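Local coordinates for protein putative peptidase (Chlamydophila abortus, PDB 3CE2) that probably acts as a zinc-dependent oligopeptidase of the M3B family, cleaving a variety of small bioactive peptides, at residues W361-S372 and H383-T391; M408-H416 and Y563-G571. All coordinates share one frame; numbering follows the deposited sequence.

Interaction 1 of 2, residues W361-S372 and H383-T391; sequences WVDKYENLNKRS and HPYVLLNYT
Pro384 lies over one face of the Trp361 indole, its CG 3.4 Å from the centroid of the Trp361 six-membered ring and 10° off the ring normal, a CH-pi contact. His383 reaches the five-membered part of the same indole; the rings are tilted by 19° and offset, their centroids 4.8 Å apart, with little overlap. Ahead of this end the backbones pair: Val386 N donates to Trp361 O (2.8 Å), Asp363 N to Val386 O, and Leu388 N to Asp363 O. These bonds make a short parallel ladder, Val362 beside Val386 and Asp363 beside Leu387, in a mixed three-stranded sheet with 385-387 central and 375-377 antiparallel on its other side. On the Val362 face, Val362 CG1 meets Leu388 CD2 at 3.7 Å, and Val386 also touches Ser407 of the helix carrying the zinc-binding His402 and His406. The pairing continues in Tyr390 N to Lys364 O (2.8 Å). The buried Lys370, its CG anti to the backbone N (chi1 -174°) and its chain extended, sends NZ to Leu388 O at 2.9 Å, nearly in line with the C=O bond. The ammonium also makes a salt bridge with Asp363 OD2, a hydrogen bond to Tyr365 O and a weak fourth bond to Asp363 O. Asn389 ND2 donates in its amide plane to a lone pair of Arg371 O (2.9 Å) and bonds Gly373 O. Both the indole end and the Lys370 site are tightly packed; the exposed rim is looser at the Glu366 carboxylate, whose OE2 is 4.1 Å from Thr391 CG2, though Glu366 CG still touches Asn389 OD1.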
loop_
_atom_site.group_PDB
_atom_site.type_symbol
_atom_site.label_atom_id
_atom_site.label_comp_id
_atom_site.label_asym_id
_atom_site.label_seq_id
_atom_site.Cartn_x
_atom_site.Cartn_y
_atom_site.Cartn_z
ATOM N N TRP A 361 1.110 12.552 -19.707
ATOM C CA TRP A 361 0.807 11.968 -18.409
ATOM C C TRP A 361 1.846 12.373 -17.351
ATOM O O TRP A 361 1.526 12.544 -16.172
ATOM C CB TRP A 361 0.819 10.450 -18.532
ATOM C CG TRP A 361 -0.353 9.875 -19.240
ATOM C CD1 TRP A 361 -1.244 10.537 -20.042
ATOM C CD2 TRP A 361 -0.766 8.509 -19.220
ATOM N NE1 TRP A 361 -2.187 9.664 -20.511
ATOM C CE2 TRP A 361 -1.915 8.411 -20.027
ATOM C CE3 TRP A 361 -0.279 7.358 -18.591
ATOM C CZ2 TRP A 361 -2.584 7.204 -20.231
ATOM C CZ3 TRP A 361 -0.934 6.160 -18.793
ATOM C CH2 TRP A 361 -2.077 6.088 -19.606
ATOM N N VAL A 362 3.084 12.518 -17.806
ATOM C CA VAL A 362 4.246 12.559 -16.946
ATOM C C VAL A 362 4.830 13.934 -16.741
ATOM O O VAL A 362 5.175 14.614 -17.695
ATOM C CB VAL A 362 5.379 11.800 -17.599
ATOM C CG1 VAL A 362 6.244 11.175 -16.537
ATOM C CG2 VAL A 362 4.816 10.764 -18.549
ATOM N N ASP A 363 4.985 14.320 -15.489
ATOM C CA ASP A 363 5.913 15.387 -15.164
ATOM C C ASP A 363 7.291 14.778 -14.871
ATOM O O ASP A 363 7.520 14.231 -13.798
ATOM C CB ASP A 363 5.401 16.177 -13.971
ATOM C CG ASP A 363 5.765 17.631 -14.057
ATOM O OD1 ASP A 363 5.232 18.333 -14.944
ATOM O OD2 ASP A 363 6.591 18.066 -13.238
ATOM N N LYS A 364 8.212 14.875 -15.817
ATOM C CA LYS A 364 9.445 14.068 -15.763
ATOM C C LYS A 364 10.543 14.358 -14.734
ATOM O O LYS A 364 11.141 13.425 -14.188
ATOM C CB LYS A 364 10.115 14.055 -17.139
ATOM C CG LYS A 364 9.287 13.381 -18.199
ATOM C CD LYS A 364 10.002 13.393 -19.523
ATOM C CE LYS A 364 9.026 13.356 -20.644
ATOM N NZ LYS A 364 9.405 14.426 -21.581
ATOM N N TYR A 365 10.876 15.631 -14.530
ATOM C CA TYR A 365 12.178 15.968 -13.944
ATOM C C TYR A 365 12.104 16.854 -12.717
ATOM O O TYR A 365 11.086 17.478 -12.448
ATOM C CB TYR A 365 13.044 16.691 -14.971
ATOM C CG TYR A 365 13.372 15.953 -16.237
ATOM C CD1 TYR A 365 14.102 14.768 -16.217
ATOM C CD2 TYR A 365 13.025 16.489 -17.473
ATOM C CE1 TYR A 365 14.434 14.096 -17.419
ATOM C CE2 TYR A 365 13.353 15.838 -18.678
ATOM C CZ TYR A 365 14.054 14.646 -18.642
ATOM O OH TYR A 365 14.349 14.002 -19.829
ATOM N N GLU A 366 13.215 16.953 -11.996
ATOM C CA GLU A 366 13.262 17.811 -10.815
ATOM C C GLU A 366 13.181 19.251 -11.248
ATOM O O GLU A 366 13.735 19.613 -12.277
ATOM C CB GLU A 366 14.560 17.595 -10.030
ATOM C CG GLU A 366 14.467 16.506 -8.982
ATOM C CD GLU A 366 15.831 16.019 -8.499
ATOM O OE1 GLU A 366 16.859 16.431 -9.081
ATOM O OE2 GLU A 366 15.871 15.218 -7.539
ATOM N N ASN A 367 12.474 20.071 -10.481
ATOM C CA ASN A 367 12.694 21.504 -10.559
ATOM C C ASN A 367 12.601 22.107 -9.172
ATOM O O ASN A 367 12.171 21.443 -8.222
ATOM C CB ASN A 367 11.755 22.194 -11.555
ATOM C CG ASN A 367 10.278 22.036 -11.199
ATOM O OD1 ASN A 367 9.541 21.326 -11.891
ATOM N ND2 ASN A 367 9.839 22.698 -10.131
ATOM N N LEU A 368 13.004 23.359 -9.047
ATOM C CA LEU A 368 13.070 23.972 -7.744
ATOM C C LEU A 368 11.720 23.815 -7.058
ATOM O O LEU A 368 10.704 24.232 -7.598
ATOM C CB LEU A 368 13.434 25.450 -7.866
ATOM C CG LEU A 368 13.633 26.136 -6.511
ATOM C CD1 LEU A 368 15.011 25.817 -5.913
ATOM C CD2 LEU A 368 13.414 27.618 -6.673
ATOM N N ASN A 369 11.712 23.176 -5.892
ATOM C CA ASN A 369 10.507 23.069 -5.071
ATOM C C ASN A 369 9.361 22.184 -5.581
ATOM O O ASN A 369 8.227 22.273 -5.077
ATOM C CB ASN A 369 10.006 24.460 -4.712
ATOM C CG ASN A 369 10.969 25.194 -3.792
ATOM O OD1 ASN A 369 11.214 26.376 -3.972
ATOM N ND2 ASN A 369 11.534 24.482 -2.812
ATOM N N LYS A 370 9.661 21.339 -6.573
ATOM C CA LYS A 370 8.736 20.319 -7.023
ATOM C C LYS A 370 8.608 19.262 -5.931
ATOM O O LYS A 370 9.604 18.923 -5.307
ATOM C CB LYS A 370 9.257 19.676 -8.306
ATOM C CG LYS A 370 8.256 18.687 -8.941
ATOM C CD LYS A 370 8.868 18.040 -10.168
ATOM C CE LYS A 370 7.988 16.970 -10.763
ATOM N NZ LYS A 370 8.520 16.582 -12.110
ATOM N N ARG A 371 7.398 18.756 -5.677
ATOM C CA ARG A 371 7.204 17.671 -4.698
ATOM C C ARG A 371 8.236 16.560 -4.931
ATOM O O ARG A 371 8.567 16.243 -6.080
ATOM C CB ARG A 371 5.788 17.100 -4.796
ATOM C CG ARG A 371 5.474 15.958 -3.820
ATOM C CD ARG A 371 5.379 16.505 -2.415
ATOM N NE ARG A 371 4.271 17.463 -2.278
ATOM C CZ ARG A 371 4.161 18.372 -1.304
ATOM N NH1 ARG A 371 5.103 18.472 -0.370
ATOM N NH2 ARG A 371 3.115 19.195 -1.267
ATOM N N SER A 372 8.743 15.977 -3.847
ATOM C CA SER A 372 9.724 14.878 -3.919
ATOM C C SER A 372 9.125 13.512 -4.261
ATOM O O SER A 372 7.901 13.285 -4.134
ATOM C CB SER A 372 10.420 14.719 -2.566
ATOM O OG SER A 372 11.599 15.486 -2.535
ATOM N N HIS A 383 -6.878 11.685 -17.588
ATOM C CA HIS A 383 -6.016 10.539 -17.769
ATOM C C HIS A 383 -5.178 10.472 -16.498
ATOM O O HIS A 383 -5.311 11.352 -15.652
ATOM C CB HIS A 383 -5.178 10.606 -19.056
ATOM C CG HIS A 383 -4.690 11.971 -19.399
ATOM N ND1 HIS A 383 -5.168 12.676 -20.483
ATOM C CD2 HIS A 383 -3.753 12.756 -18.820
ATOM C CE1 HIS A 383 -4.556 13.844 -20.550
ATOM N NE2 HIS A 383 -3.687 13.916 -19.555
ATOM N N PRO A 384 -4.382 9.395 -16.318
ATOM C CA PRO A 384 -3.579 9.329 -15.100
ATOM C C PRO A 384 -2.423 10.327 -15.185
ATOM O O PRO A 384 -1.990 10.699 -16.274
ATOM C CB PRO A 384 -3.055 7.893 -15.091
ATOM C CG PRO A 384 -3.130 7.438 -16.503
ATOM C CD PRO A 384 -4.186 8.225 -17.191
ATOM N N TYR A 385 -1.953 10.795 -14.046
ATOM C CA TYR A 385 -0.886 11.758 -14.052
ATOM C C TYR A 385 0.193 11.166 -13.201
ATOM O O TYR A 385 -0.049 10.697 -12.085
ATOM C CB TYR A 385 -1.371 13.101 -13.512
ATOM C CG TYR A 385 -2.149 13.910 -14.531
ATOM C CD1 TYR A 385 -1.514 14.396 -15.674
ATOM C CD2 TYR A 385 -3.511 14.202 -14.352
ATOM C CE1 TYR A 385 -2.206 15.152 -16.627
ATOM C CE2 TYR A 385 -4.217 14.956 -15.300
ATOM C CZ TYR A 385 -3.545 15.428 -16.439
ATOM O OH TYR A 385 -4.178 16.180 -17.404
ATOM N N VAL A 386 1.386 11.124 -13.756
ATOM C CA VAL A 386 2.506 10.567 -13.034
ATOM C C VAL A 386 3.478 11.675 -12.702
ATOM O O VAL A 386 4.030 12.321 -13.610
ATOM C CB VAL A 386 3.258 9.569 -13.894
ATOM C CG1 VAL A 386 4.424 9.023 -13.122
ATOM C CG2 VAL A 386 2.342 8.480 -14.303
ATOM N N LEU A 387 3.693 11.888 -11.409
ATOM C CA LEU A 387 4.779 12.741 -10.973
ATOM C C LEU A 387 6.079 11.963 -10.722
ATOM O O LEU A 387 6.154 11.089 -9.860
ATOM C CB LEU A 387 4.374 13.516 -9.734
ATOM C CG LEU A 387 5.461 14.511 -9.315
ATOM C CD1 LEU A 387 4.833 15.796 -8.762
ATOM C CD2 LEU A 387 6.456 13.857 -8.337
ATOM N N LEU A 388 7.098 12.300 -11.494
ATOM C CA LEU A 388 8.430 11.718 -11.376
ATOM C C LEU A 388 9.465 12.775 -10.936
ATOM O O LEU A 388 9.238 14.000 -11.053
ATOM C CB LEU A 388 8.852 11.161 -12.748
ATOM C CG LEU A 388 8.861 9.671 -13.126
ATOM C CD1 LEU A 388 7.689 8.920 -12.601
ATOM C CD2 LEU A 388 8.953 9.484 -14.636
ATOM N N ASN A 389 10.604 12.303 -10.440
ATOM C CA ASN A 389 11.790 13.141 -10.266
ATOM C C ASN A 389 12.959 12.437 -10.947
ATOM O O ASN A 389 13.919 11.996 -10.307
ATOM C CB ASN A 389 12.046 13.407 -8.785
ATOM C CG ASN A 389 11.215 14.571 -8.265
ATOM O OD1 ASN A 389 11.504 15.740 -8.562
ATOM N ND2 ASN A 389 10.159 14.259 -7.506
ATOM N N TYR A 390 12.840 12.303 -12.264
ATOM C CA TYR A 390 13.638 11.337 -12.999
ATOM C C TYR A 390 15.106 11.711 -12.956
ATOM O O TYR A 390 15.455 12.803 -13.357
ATOM C CB TYR A 390 13.145 11.203 -14.449
ATOM C CG TYR A 390 13.882 10.110 -15.139
ATOM C CD1 TYR A 390 13.548 8.785 -14.904
ATOM C CD2 TYR A 390 14.978 10.386 -15.961
ATOM C CE1 TYR A 390 14.269 7.745 -15.497
ATOM C CE2 TYR A 390 15.699 9.361 -16.561
ATOM C CZ TYR A 390 15.345 8.036 -16.322
ATOM O OH TYR A 390 16.043 6.994 -16.910
ATOM N N THR A 391 15.965 10.817 -12.469
ATOM C CA THR A 391 17.404 11.144 -12.352
ATOM C C THR A 391 18.328 10.285 -13.225
ATOM O O THR A 391 19.487 10.633 -13.417
ATOM C CB THR A 391 17.934 11.185 -10.859
ATOM O OG1 THR A 391 17.596 9.975 -10.160
ATOM C CG2 THR A 391 17.351 12.381 -10.104
#

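Interaction 2 of 2, residues M408-H416 and Y563-G571; sequences MHSYFSRKH and YLNFLKSGG. With ZN (zinc ion), chain G.
Helices 408-416 and 563-567 cross at -70°, their axes 9.2 Å apart, and the backbones come nearest where the second helix ends: Ser413 CA and Lys568 CA are 4.3 Å apart. Just beyond, Gly570 turns the chain out of helical geometry with positive phi. The crossing is tied by one polar atom, Leu567 O, near the end of its helix. Ser413 OG donates to Leu567 O at 2.7 Å, and His409 ND1 adds a weak, bent bond to that oxygen, so two side chains from successive turns of the first helix hold one carbonyl. With CG anti to the backbone N (chi1 -163°), the His409 ring lies against Leu567, whose CD2 sits over one face, 3.9 Å from the ring centroid. Phe412 touches two aliphatic chains: Leu567 CB lies 3.7 Å from Phe412 CD2, while Lys568 CE passes over a ring face toward the rim. The extended Lys568 chain then runs alongside His416, pointing the same way, with Lys568 CD 3.5 Å from His416 CE1 over the imidazole face. That ring is oriented from both ends: His416 ND1 donates in its ring plane to Phe412 O, and His416 NE2 binds a zinc ion at 2.1 Å. Lys568 NZ lies 3.8 Å from the same zinc ion. Around this crossing, His409 stacks on Tyr424 and touches Ala432 of helix 431-447, Phe566 packs against helix 575-581, and Phe412 rests on Tyr348 of helix 345-357.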
loop_
_atom_site.group_PDB
_atom_site.type_symbol
_atom_site.label_atom_id
_atom_site.label_comp_id
_atom_site.label_asym_id
_atom_site.label_seq_id
_atom_site.Cartn_x
_atom_site.Cartn_y
_atom_site.Cartn_z
ATOM N N MET A 408 -1.829 2.583 -15.327
ATOM C CA MET A 408 -2.610 1.724 -16.200
ATOM C C MET A 408 -3.809 1.096 -15.477
ATOM O O MET A 408 -4.944 1.088 -16.015
ATOM C CB MET A 408 -1.719 0.677 -16.862
ATOM C CG MET A 408 -0.725 1.306 -17.850
ATOM S SD MET A 408 -1.538 2.155 -19.253
ATOM C CE MET A 408 -1.854 0.770 -20.329
ATOM N N HIS A 409 -3.591 0.631 -14.245
ATOM C CA HIS A 409 -4.689 0.090 -13.433
ATOM C C HIS A 409 -5.813 1.127 -13.431
ATOM O O HIS A 409 -6.971 0.820 -13.791
ATOM C CB HIS A 409 -4.214 -0.145 -12.002
ATOM C CG HIS A 409 -5.087 -1.049 -11.186
ATOM N ND1 HIS A 409 -6.360 -1.423 -11.569
ATOM C CD2 HIS A 409 -4.870 -1.635 -9.982
ATOM C CE1 HIS A 409 -6.881 -2.216 -10.648
ATOM N NE2 HIS A 409 -6.001 -2.348 -9.669
ATOM N N SER A 410 -5.471 2.357 -13.041
ATOM C CA SER A 410 -6.481 3.419 -12.895
ATOM C C SER A 410 -7.145 3.773 -14.217
ATOM O O SER A 410 -8.354 4.002 -14.293
ATOM C CB SER A 410 -5.864 4.668 -12.271
ATOM O OG SER A 410 -5.926 4.591 -10.845
ATOM N N TYR A 411 -6.331 3.809 -15.257
ATOM C CA TYR A 411 -6.769 4.138 -16.569
ATOM C C TYR A 411 -7.801 3.105 -16.987
ATOM O O TYR A 411 -8.920 3.458 -17.350
ATOM C CB TYR A 411 -5.564 4.118 -17.497
ATOM C CG TYR A 411 -5.895 4.117 -18.950
ATOM C CD1 TYR A 411 -6.134 5.305 -19.627
ATOM C CD2 TYR A 411 -5.949 2.927 -19.660
ATOM C CE1 TYR A 411 -6.424 5.312 -20.990
ATOM C CE2 TYR A 411 -6.252 2.909 -21.022
ATOM C CZ TYR A 411 -6.494 4.106 -21.679
ATOM O OH TYR A 411 -6.793 4.098 -23.025
ATOM N N PHE A 412 -7.436 1.829 -16.916
ATOM C CA PHE A 412 -8.339 0.761 -17.312
ATOM C C PHE A 412 -9.642 0.766 -16.526
ATOM O O PHE A 412 -10.699 0.564 -17.101
ATOM C CB PHE A 412 -7.669 -0.591 -17.141
ATOM C CG PHE A 412 -6.789 -0.983 -18.278
ATOM C CD1 PHE A 412 -7.204 -0.802 -19.585
ATOM C CD2 PHE A 412 -5.569 -1.586 -18.044
ATOM C CE1 PHE A 412 -6.395 -1.205 -20.641
ATOM C CE2 PHE A 412 -4.745 -1.985 -19.088
ATOM C CZ PHE A 412 -5.162 -1.799 -20.386
ATOM N N SER A 413 -9.566 0.999 -15.220
ATOM C CA SER A 413 -10.748 1.013 -14.358
ATOM C C SER A 413 -11.696 2.153 -14.654
ATOM O O SER A 413 -12.913 1.976 -14.596
ATOM C CB SER A 413 -10.360 1.046 -12.882
ATOM O OG SER A 413 -9.888 -0.225 -12.478
ATOM N N ARG A 414 -11.142 3.323 -14.951
ATOM C CA ARG A 414 -11.956 4.511 -15.234
ATOM C C ARG A 414 -12.683 4.377 -16.557
ATOM O O ARG A 414 -13.844 4.761 -16.676
ATOM C CB ARG A 414 -11.086 5.760 -15.275
ATOM C CG ARG A 414 -10.716 6.262 -13.905
ATOM C CD ARG A 414 -9.529 7.168 -13.978
ATOM N NE ARG A 414 -9.008 7.381 -12.645
ATOM C CZ ARG A 414 -7.855 7.975 -12.385
ATOM N NH1 ARG A 414 -7.102 8.449 -13.375
ATOM N NH2 ARG A 414 -7.473 8.100 -11.128
ATOM N N LYS A 415 -11.974 3.828 -17.537
ATOM C CA LYS A 415 -12.511 3.544 -18.851
ATOM C C LYS A 415 -13.648 2.494 -18.829
ATOM O O LYS A 415 -14.494 2.483 -19.706
ATOM C CB LYS A 415 -11.368 3.074 -19.749
ATOM C CG LYS A 415 -11.556 3.342 -21.206
ATOM C CD LYS A 415 -10.209 3.598 -21.899
ATOM C CE LYS A 415 -10.041 2.702 -23.150
ATOM N NZ LYS A 415 -9.618 1.281 -22.819
ATOM N N HIS A 416 -13.683 1.611 -17.844
ATOM C CA HIS A 416 -14.714 0.573 -17.858
ATOM C C HIS A 416 -15.693 0.592 -16.688
ATOM O O HIS A 416 -16.617 -0.181 -16.690
ATOM C CB HIS A 416 -14.102 -0.834 -18.003
ATOM C CG HIS A 416 -13.449 -1.084 -19.335
ATOM N ND1 HIS A 416 -12.103 -0.870 -19.561
ATOM C CD2 HIS A 416 -13.961 -1.524 -20.514
ATOM C CE1 HIS A 416 -11.810 -1.188 -20.812
ATOM N NE2 HIS A 416 -12.921 -1.581 -21.414
ATOM N N TYR A 563 -5.631 -10.899 -16.338
ATOM C CA TYR A 563 -4.998 -9.823 -15.612
ATOM C C TYR A 563 -5.604 -8.526 -16.115
ATOM O O TYR A 563 -5.974 -7.658 -15.325
ATOM C CB TYR A 563 -3.495 -9.834 -15.808
ATOM C CG TYR A 563 -2.780 -8.700 -15.109
ATOM C CD1 TYR A 563 -2.888 -8.523 -13.744
ATOM C CD2 TYR A 563 -1.968 -7.824 -15.813
ATOM C CE1 TYR A 563 -2.250 -7.497 -13.112
ATOM C CE2 TYR A 563 -1.300 -6.797 -15.169
ATOM C CZ TYR A 563 -1.449 -6.648 -13.825
ATOM O OH TYR A 563 -0.799 -5.625 -13.182
ATOM N N LEU A 564 -5.743 -8.429 -17.436
ATOM C CA LEU A 564 -6.270 -7.234 -18.053
ATOM C C LEU A 564 -7.677 -6.975 -17.557
ATOM O O LEU A 564 -8.031 -5.815 -17.270
ATOM C CB LEU A 564 -6.206 -7.342 -19.574
ATOM C CG LEU A 564 -4.987 -6.706 -20.304
ATOM C CD1 LEU A 564 -3.822 -6.254 -19.409
ATOM C CD2 LEU A 564 -4.438 -7.595 -21.421
ATOM N N ASN A 565 -8.468 -8.046 -17.416
ATOM C CA ASN A 565 -9.850 -7.925 -16.909
ATOM C C ASN A 565 -9.852 -7.476 -15.458
ATOM O O ASN A 565 -10.719 -6.695 -15.022
ATOM C CB ASN A 565 -10.607 -9.237 -17.006
ATOM C CG ASN A 565 -11.086 -9.542 -18.415
ATOM O OD1 ASN A 565 -10.914 -8.745 -19.339
ATOM N ND2 ASN A 565 -11.690 -10.716 -18.584
ATOM N N PHE A 566 -8.870 -7.958 -14.705
ATOM C CA PHE A 566 -8.716 -7.499 -13.347
ATOM C C PHE A 566 -8.473 -5.969 -13.329
ATOM O O PHE A 566 -9.068 -5.236 -12.569
ATOM C CB PHE A 566 -7.567 -8.255 -12.692
ATOM C CG PHE A 566 -6.992 -7.554 -11.522
ATOM C CD1 PHE A 566 -7.589 -7.650 -10.288
ATOM C CD2 PHE A 566 -5.853 -6.795 -11.654
ATOM C CE1 PHE A 566 -7.052 -6.998 -9.193
ATOM C CE2 PHE A 566 -5.313 -6.141 -10.571
ATOM C CZ PHE A 566 -5.914 -6.238 -9.337
ATOM N N LEU A 567 -7.615 -5.483 -14.200
ATOM C CA LEU A 567 -7.250 -4.092 -14.153
ATOM C C LEU A 567 -8.471 -3.235 -14.462
ATOM O O LEU A 567 -8.618 -2.138 -13.919
ATOM C CB LEU A 567 -6.127 -3.827 -15.154
ATOM C CG LEU A 567 -4.769 -4.411 -14.783
ATOM C CD1 LEU A 567 -3.685 -3.926 -15.710
ATOM C CD2 LEU A 567 -4.434 -4.004 -13.384
ATOM N N LYS A 568 -9.350 -3.745 -15.334
ATOM C CA LYS A 568 -10.557 -3.019 -15.751
ATOM C C LYS A 568 -11.708 -3.159 -14.765
ATOM O O LYS A 568 -12.806 -2.657 -15.025
ATOM C CB LYS A 568 -11.017 -3.521 -17.101
ATOM C CG LYS A 568 -9.919 -3.417 -18.124
ATOM C CD LYS A 568 -10.285 -4.071 -19.455
ATOM C CE LYS A 568 -8.999 -4.332 -20.250
ATOM N NZ LYS A 568 -9.226 -4.345 -21.707
ATOM N N SER A 569 -11.474 -3.832 -13.637
ATOM C CA SER A 569 -12.565 -4.137 -12.721
ATOM C C SER A 569 -12.798 -3.060 -11.688
ATOM O O SER A 569 -13.854 -3.050 -11.051
ATOM C CB SER A 569 -12.352 -5.486 -12.030
ATOM O OG SER A 569 -12.207 -6.517 -12.994
ATOM N N GLY A 570 -11.819 -2.166 -11.514
ATOM C CA GLY A 570 -11.894 -1.147 -10.470
ATOM C C GLY A 570 -12.287 -1.729 -9.130
ATOM O O GLY A 570 -11.754 -2.752 -8.692
ATOM N N GLY A 571 -13.247 -1.096 -8.475
ATOM C CA GLY A 571 -13.751 -1.598 -7.202
ATOM C C GLY A 571 -15.195 -2.066 -7.310
ATOM O O GLY A 571 -15.994 -1.787 -6.426
HETATM ZN ZN ZN G . -12.760 -3.371 -22.550
#

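Helix 394-416 connects the two contacts, whose centres are 23 Å apart. Both segments of interaction 1 precede those of interaction 2; strand 385-387 leads directly into this helix, and interaction 2 then joins the helix's C-terminal part to 563-571, 147 residues further on. They touch where Trp361 CH2 meets Met408 SD at 4.0 Å and Pro384 packs beside Arg414. The same helix carries the HExxH zinc ligands His402 and His406, with Glu430, just before helix 431-447, as the third ligand: the side chain of Val386 is about 7 Å, and that of His409 about 6 Å, from the side chain of His406. Both contacts thus pack on the helix that bears the zinc-binding histidines, within the M3 peptidase region.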